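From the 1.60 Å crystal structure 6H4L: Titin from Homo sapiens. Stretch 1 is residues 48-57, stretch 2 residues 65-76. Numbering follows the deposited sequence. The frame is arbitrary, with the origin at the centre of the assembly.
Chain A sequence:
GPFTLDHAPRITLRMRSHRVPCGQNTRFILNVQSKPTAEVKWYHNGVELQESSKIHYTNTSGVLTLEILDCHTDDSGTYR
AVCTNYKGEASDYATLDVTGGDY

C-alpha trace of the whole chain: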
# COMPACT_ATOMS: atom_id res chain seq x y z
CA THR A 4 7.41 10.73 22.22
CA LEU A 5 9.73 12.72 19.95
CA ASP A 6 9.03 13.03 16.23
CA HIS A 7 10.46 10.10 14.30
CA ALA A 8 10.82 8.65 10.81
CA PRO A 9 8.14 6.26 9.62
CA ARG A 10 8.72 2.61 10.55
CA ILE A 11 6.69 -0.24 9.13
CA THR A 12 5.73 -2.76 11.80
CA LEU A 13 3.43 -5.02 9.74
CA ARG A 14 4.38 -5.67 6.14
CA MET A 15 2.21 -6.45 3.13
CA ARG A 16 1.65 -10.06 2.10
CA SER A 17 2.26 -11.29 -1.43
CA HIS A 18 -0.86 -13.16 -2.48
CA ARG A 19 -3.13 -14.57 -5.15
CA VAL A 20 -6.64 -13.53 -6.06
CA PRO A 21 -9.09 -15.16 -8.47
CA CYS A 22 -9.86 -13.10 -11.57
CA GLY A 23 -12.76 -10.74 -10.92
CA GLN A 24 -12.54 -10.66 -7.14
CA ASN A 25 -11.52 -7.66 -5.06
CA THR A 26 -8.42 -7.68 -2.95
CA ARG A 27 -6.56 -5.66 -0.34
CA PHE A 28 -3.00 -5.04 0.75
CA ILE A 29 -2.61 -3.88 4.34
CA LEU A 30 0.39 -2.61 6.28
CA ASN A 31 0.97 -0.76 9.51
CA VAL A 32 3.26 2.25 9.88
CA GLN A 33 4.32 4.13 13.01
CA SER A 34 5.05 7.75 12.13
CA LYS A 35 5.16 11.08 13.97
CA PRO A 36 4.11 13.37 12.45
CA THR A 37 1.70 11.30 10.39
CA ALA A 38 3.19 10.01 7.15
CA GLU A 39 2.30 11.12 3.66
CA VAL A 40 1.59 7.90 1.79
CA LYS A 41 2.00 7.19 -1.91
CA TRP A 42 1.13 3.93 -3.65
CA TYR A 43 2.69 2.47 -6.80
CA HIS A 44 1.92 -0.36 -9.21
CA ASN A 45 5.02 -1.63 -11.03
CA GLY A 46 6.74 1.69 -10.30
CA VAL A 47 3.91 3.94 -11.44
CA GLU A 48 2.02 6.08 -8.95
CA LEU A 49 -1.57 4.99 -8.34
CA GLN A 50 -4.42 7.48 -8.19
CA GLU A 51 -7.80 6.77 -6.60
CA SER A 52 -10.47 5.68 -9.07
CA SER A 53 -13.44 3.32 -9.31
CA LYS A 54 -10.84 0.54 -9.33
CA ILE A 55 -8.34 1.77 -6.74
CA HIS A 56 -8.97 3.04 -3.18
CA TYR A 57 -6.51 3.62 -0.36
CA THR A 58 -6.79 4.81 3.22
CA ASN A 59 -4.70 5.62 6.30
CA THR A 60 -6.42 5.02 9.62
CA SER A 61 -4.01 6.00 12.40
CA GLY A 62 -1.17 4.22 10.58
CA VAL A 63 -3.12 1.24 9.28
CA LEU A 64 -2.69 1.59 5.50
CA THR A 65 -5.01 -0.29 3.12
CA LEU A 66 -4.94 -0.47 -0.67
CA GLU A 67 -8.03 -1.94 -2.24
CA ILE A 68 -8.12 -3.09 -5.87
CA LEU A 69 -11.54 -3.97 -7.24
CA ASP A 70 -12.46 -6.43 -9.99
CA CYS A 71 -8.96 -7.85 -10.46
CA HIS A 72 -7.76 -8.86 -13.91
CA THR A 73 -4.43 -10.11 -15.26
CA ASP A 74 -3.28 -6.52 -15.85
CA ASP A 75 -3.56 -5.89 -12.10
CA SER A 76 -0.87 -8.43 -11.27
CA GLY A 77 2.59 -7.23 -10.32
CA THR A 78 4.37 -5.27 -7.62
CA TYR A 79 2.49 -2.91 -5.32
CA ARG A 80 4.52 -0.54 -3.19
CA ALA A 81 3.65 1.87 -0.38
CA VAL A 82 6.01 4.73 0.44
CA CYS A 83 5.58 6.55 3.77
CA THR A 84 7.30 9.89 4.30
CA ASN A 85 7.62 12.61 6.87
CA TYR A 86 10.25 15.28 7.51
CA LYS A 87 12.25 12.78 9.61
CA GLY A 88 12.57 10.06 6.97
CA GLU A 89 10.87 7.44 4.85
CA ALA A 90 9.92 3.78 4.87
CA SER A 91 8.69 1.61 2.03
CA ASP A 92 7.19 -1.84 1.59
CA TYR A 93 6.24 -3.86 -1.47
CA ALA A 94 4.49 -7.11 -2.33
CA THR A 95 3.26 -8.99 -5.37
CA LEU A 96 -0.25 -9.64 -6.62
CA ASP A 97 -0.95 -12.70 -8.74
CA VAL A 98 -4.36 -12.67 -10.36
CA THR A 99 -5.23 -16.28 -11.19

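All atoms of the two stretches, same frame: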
# COMPACT_ATOMS: atom_id res chain seq x y z
N GLU A 48 2.88 5.63 -10.03
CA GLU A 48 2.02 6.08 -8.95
C GLU A 48 0.55 5.82 -9.24
O GLU A 48 0.06 6.08 -10.35
CB GLU A 48 2.24 7.56 -8.62
CG GLU A 48 1.44 8.02 -7.40
CD GLU A 48 1.84 9.39 -6.90
OE1 GLU A 48 2.70 10.03 -7.53
OE2 GLU A 48 1.29 9.83 -5.87
N LEU A 49 -0.14 5.26 -8.25
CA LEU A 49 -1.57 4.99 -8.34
C LEU A 49 -2.38 6.20 -7.88
O LEU A 49 -2.03 6.85 -6.90
CB LEU A 49 -1.95 3.77 -7.50
CG LEU A 49 -1.51 2.39 -7.97
CD1 LEU A 49 -1.79 1.36 -6.89
CD2 LEU A 49 -2.22 2.00 -9.27
N GLN A 50 -3.45 6.48 -8.60
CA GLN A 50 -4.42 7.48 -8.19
C GLN A 50 -5.71 6.76 -7.83
O GLN A 50 -6.01 5.69 -8.37
CB GLN A 50 -4.70 8.46 -9.33
CG GLN A 50 -3.60 9.49 -9.54
CD GLN A 50 -3.52 10.49 -8.40
OE1 GLN A 50 -2.84 10.27 -7.40
NE2 GLN A 50 -4.24 11.61 -8.54
N GLU A 51 -6.49 7.33 -6.91
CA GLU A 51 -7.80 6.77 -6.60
C GLU A 51 -8.73 6.83 -7.81
O GLU A 51 -8.71 7.78 -8.59
CB GLU A 51 -8.42 7.46 -5.40
CG GLU A 51 -7.62 7.26 -4.12
CD GLU A 51 -8.46 7.42 -2.87
OE1 GLU A 51 -8.81 8.57 -2.53
OE2 GLU A 51 -8.79 6.39 -2.24
N SER A 52 -9.55 5.79 -7.95
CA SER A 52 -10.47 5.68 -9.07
C SER A 52 -11.57 4.71 -8.67
O SER A 52 -11.66 4.32 -7.52
CB SER A 52 -9.74 5.16 -10.31
OG SER A 52 -9.26 3.85 -10.11
N SER A 53 -12.42 4.31 -9.62
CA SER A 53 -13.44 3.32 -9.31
C SER A 53 -12.78 1.97 -9.02
O SER A 53 -13.36 1.11 -8.35
CB SER A 53 -14.45 3.20 -10.45
OG SER A 53 -13.81 2.88 -11.66
N LYS A 54 -11.56 1.79 -9.52
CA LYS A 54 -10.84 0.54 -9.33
C LYS A 54 -9.95 0.52 -8.09
O LYS A 54 -9.81 -0.52 -7.44
CB LYS A 54 -10.01 0.23 -10.57
CG LYS A 54 -9.46 -1.18 -10.60
CD LYS A 54 -8.89 -1.50 -11.97
CE LYS A 54 -8.47 -2.95 -12.07
NZ LYS A 54 -9.63 -3.87 -12.03
N ILE A 55 -9.36 1.67 -7.78
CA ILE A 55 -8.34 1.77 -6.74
C ILE A 55 -8.76 2.70 -5.60
O ILE A 55 -9.10 3.85 -5.84
CB ILE A 55 -7.04 2.33 -7.33
CG1 ILE A 55 -6.49 1.39 -8.42
CG2 ILE A 55 -6.01 2.58 -6.25
CD1 ILE A 55 -6.04 0.04 -7.91
N HIS A 56 -8.73 2.20 -4.36
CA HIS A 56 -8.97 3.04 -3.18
C HIS A 56 -7.88 2.78 -2.15
O HIS A 56 -7.48 1.64 -1.95
CB HIS A 56 -10.30 2.69 -2.52
CG HIS A 56 -11.49 2.82 -3.42
ND1 HIS A 56 -12.53 1.92 -3.41
CD2 HIS A 56 -11.81 3.76 -4.34
CE1 HIS A 56 -13.43 2.28 -4.30
NE2 HIS A 56 -13.02 3.40 -4.88
N TYR A 57 -7.43 3.83 -1.48
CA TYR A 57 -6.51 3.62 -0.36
C TYR A 57 -6.80 4.54 0.81
O TYR A 57 -7.30 5.65 0.64
CB TYR A 57 -5.04 3.73 -0.79
CG TYR A 57 -4.70 4.86 -1.75
CD1 TYR A 57 -4.51 6.16 -1.30
CD2 TYR A 57 -4.55 4.61 -3.11
CE1 TYR A 57 -4.19 7.18 -2.18
CE2 TYR A 57 -4.24 5.62 -4.00
CZ TYR A 57 -4.06 6.90 -3.53
OH TYR A 57 -3.75 7.90 -4.43
N THR A 65 -4.35 0.76 3.92
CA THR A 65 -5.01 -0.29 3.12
C THR A 65 -5.10 0.19 1.68
O THR A 65 -5.47 1.34 1.43
CB THR A 65 -6.43 -0.59 3.64
OG1 THR A 65 -6.37 -0.93 5.04
CG2 THR A 65 -7.08 -1.76 2.87
N LEU A 66 -4.72 -0.69 0.75
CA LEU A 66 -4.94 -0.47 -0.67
C LEU A 66 -5.98 -1.49 -1.10
O LEU A 66 -5.83 -2.67 -0.83
CB LEU A 66 -3.66 -0.69 -1.48
CG LEU A 66 -3.86 -0.68 -3.02
CD1 LEU A 66 -4.28 0.71 -3.46
CD2 LEU A 66 -2.57 -1.10 -3.74
N GLU A 67 -7.01 -1.03 -1.78
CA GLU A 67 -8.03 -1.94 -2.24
C GLU A 67 -8.08 -1.86 -3.76
O GLU A 67 -8.13 -0.77 -4.32
CB GLU A 67 -9.37 -1.55 -1.62
CG GLU A 67 -10.54 -2.38 -2.11
CD GLU A 67 -11.82 -1.95 -1.43
OE1 GLU A 67 -12.31 -0.84 -1.73
OE2 GLU A 67 -12.30 -2.70 -0.56
N ILE A 68 -8.02 -3.02 -4.41
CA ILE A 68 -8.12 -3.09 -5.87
C ILE A 68 -9.35 -3.91 -6.18
O ILE A 68 -9.49 -5.04 -5.72
CB ILE A 68 -6.88 -3.78 -6.47
CG1 ILE A 68 -5.59 -3.09 -6.01
CG2 ILE A 68 -6.97 -3.81 -8.01
CD1 ILE A 68 -4.51 -4.06 -5.57
N LEU A 69 -10.27 -3.33 -6.96
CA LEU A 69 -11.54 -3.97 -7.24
C LEU A 69 -11.50 -4.67 -8.59
O LEU A 69 -10.78 -4.23 -9.49
CB LEU A 69 -12.66 -2.93 -7.27
CG LEU A 69 -12.91 -2.11 -6.01
CD1 LEU A 69 -14.19 -1.30 -6.20
CD2 LEU A 69 -13.04 -3.03 -4.81
N ASP A 70 -12.26 -5.75 -8.72
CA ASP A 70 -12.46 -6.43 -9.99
C ASP A 70 -11.16 -6.79 -10.71
O ASP A 70 -10.95 -6.42 -11.86
CB ASP A 70 -13.33 -5.58 -10.89
CG ASP A 70 -13.66 -6.27 -12.20
OD1 ASP A 70 -13.76 -7.51 -12.15
OD2 ASP A 70 -13.76 -5.56 -13.21
N CYS A 71 -10.32 -7.55 -10.02
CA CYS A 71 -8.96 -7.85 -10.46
C CYS A 71 -8.85 -8.65 -11.74
O CYS A 71 -9.44 -9.72 -11.86
CB CYS A 71 -8.22 -8.59 -9.35
SG CYS A 71 -7.78 -7.54 -7.95
N HIS A 72 -8.05 -8.14 -12.68
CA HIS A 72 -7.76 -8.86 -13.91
C HIS A 72 -6.26 -9.12 -14.01
O HIS A 72 -5.50 -8.72 -13.12
CB HIS A 72 -8.23 -8.06 -15.13
CG HIS A 72 -9.70 -7.76 -15.12
ND1 HIS A 72 -10.22 -6.59 -15.64
CD2 HIS A 72 -10.76 -8.47 -14.68
CE1 HIS A 72 -11.53 -6.59 -15.50
NE2 HIS A 72 -11.88 -7.73 -14.93
N THR A 73 -5.84 -9.77 -15.09
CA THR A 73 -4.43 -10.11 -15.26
C THR A 73 -3.54 -8.87 -15.22
O THR A 73 -2.44 -8.91 -14.66
CB THR A 73 -4.20 -10.88 -16.57
OG1 THR A 73 -4.99 -12.07 -16.57
CG2 THR A 73 -2.73 -11.26 -16.71
N ASP A 74 -4.04 -7.78 -15.79
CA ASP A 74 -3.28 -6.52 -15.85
C ASP A 74 -2.99 -5.93 -14.47
O ASP A 74 -2.14 -5.06 -14.33
CB ASP A 74 -4.04 -5.49 -16.69
N ASP A 75 -3.71 -6.41 -13.46
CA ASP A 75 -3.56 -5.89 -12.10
C ASP A 75 -2.47 -6.60 -11.32
O ASP A 75 -2.11 -6.18 -10.22
CB ASP A 75 -4.90 -6.01 -11.37
CG ASP A 75 -5.94 -5.08 -11.94
OD1 ASP A 75 -5.62 -3.89 -12.13
OD2 ASP A 75 -7.07 -5.55 -12.21
N SER A 76 -1.95 -7.68 -11.89
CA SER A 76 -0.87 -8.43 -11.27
C SER A 76 0.39 -7.57 -11.24
O SER A 76 0.53 -6.63 -12.02
CB SER A 76 -0.59 -9.72 -12.04
OG SER A 76 -1.74 -10.53 -12.13
O HOH W 1 -11.39 -3.58 -13.72

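Residues 55-57 and 65-68 run as neighbouring antiparallel strands, their axes approaching to 4.7 Å with 166° between their directions. His56 and Glu67 form the hydrogen-bonded pair: His56 N donates to Glu67 O (3.0 Å), and Glu67 N donates to His56 O (2.7 Å), both nearly linear. Ile55 with Ile68 and Tyr57 with Leu66 are the flanking non-hydrogen-bonded pairs, where CA-H...O contacts supplement the ladder; the shortest joins Tyr57 CA to Thr65 O at 3.1 Å. The pairing continues past the strand into the loops, since Leu69 N donates to Lys54 O at 2.9 Å.

Alternation along the strands sorts the side chains. Ile55, Tyr57, Leu66 and Ile68 share one face, and all but Tyr57 are buried. Branched aliphatic chains pack closely here: Ile55 CD1 lies 3.7 Å from Ile68 CG1, and Ile55 CG2 3.8 Å from Leu66 CD1. The same Leu66 CD1 meets the edge of the Tyr57 ring, 3.9 Å from CD2, while Leu66 CD2 reaches Leu49 CD1 at 4.1 Å. On the other face, the partly exposed His56 and Glu67 extend the backbone pairing through a side-chain hydrogen bond, His56 ND1 to Glu67 OE1 (3.2 Å), made in the plane of the imidazole.

Lys54 makes the most elaborate polar contact. Its CB points sideways, but a chain extended through chi3, with a p turn at chi4, brings the ammonium group to the second loop. There NZ donates to Leu69 O (2.8 Å) and forms a salt bridge with Asp75 OD2 (3.1 Å), giving the buried carboxylate a compensating charge. Asp75 OD2 also accepts from His72 N (2.8 Å), which ties this anchor to its own turn. A water 2.5 Å from Lys54 NZ links it to Asp70 OD2, 3.1 Å from that water. In total, the contact buries 560 Å² summed over both stretches.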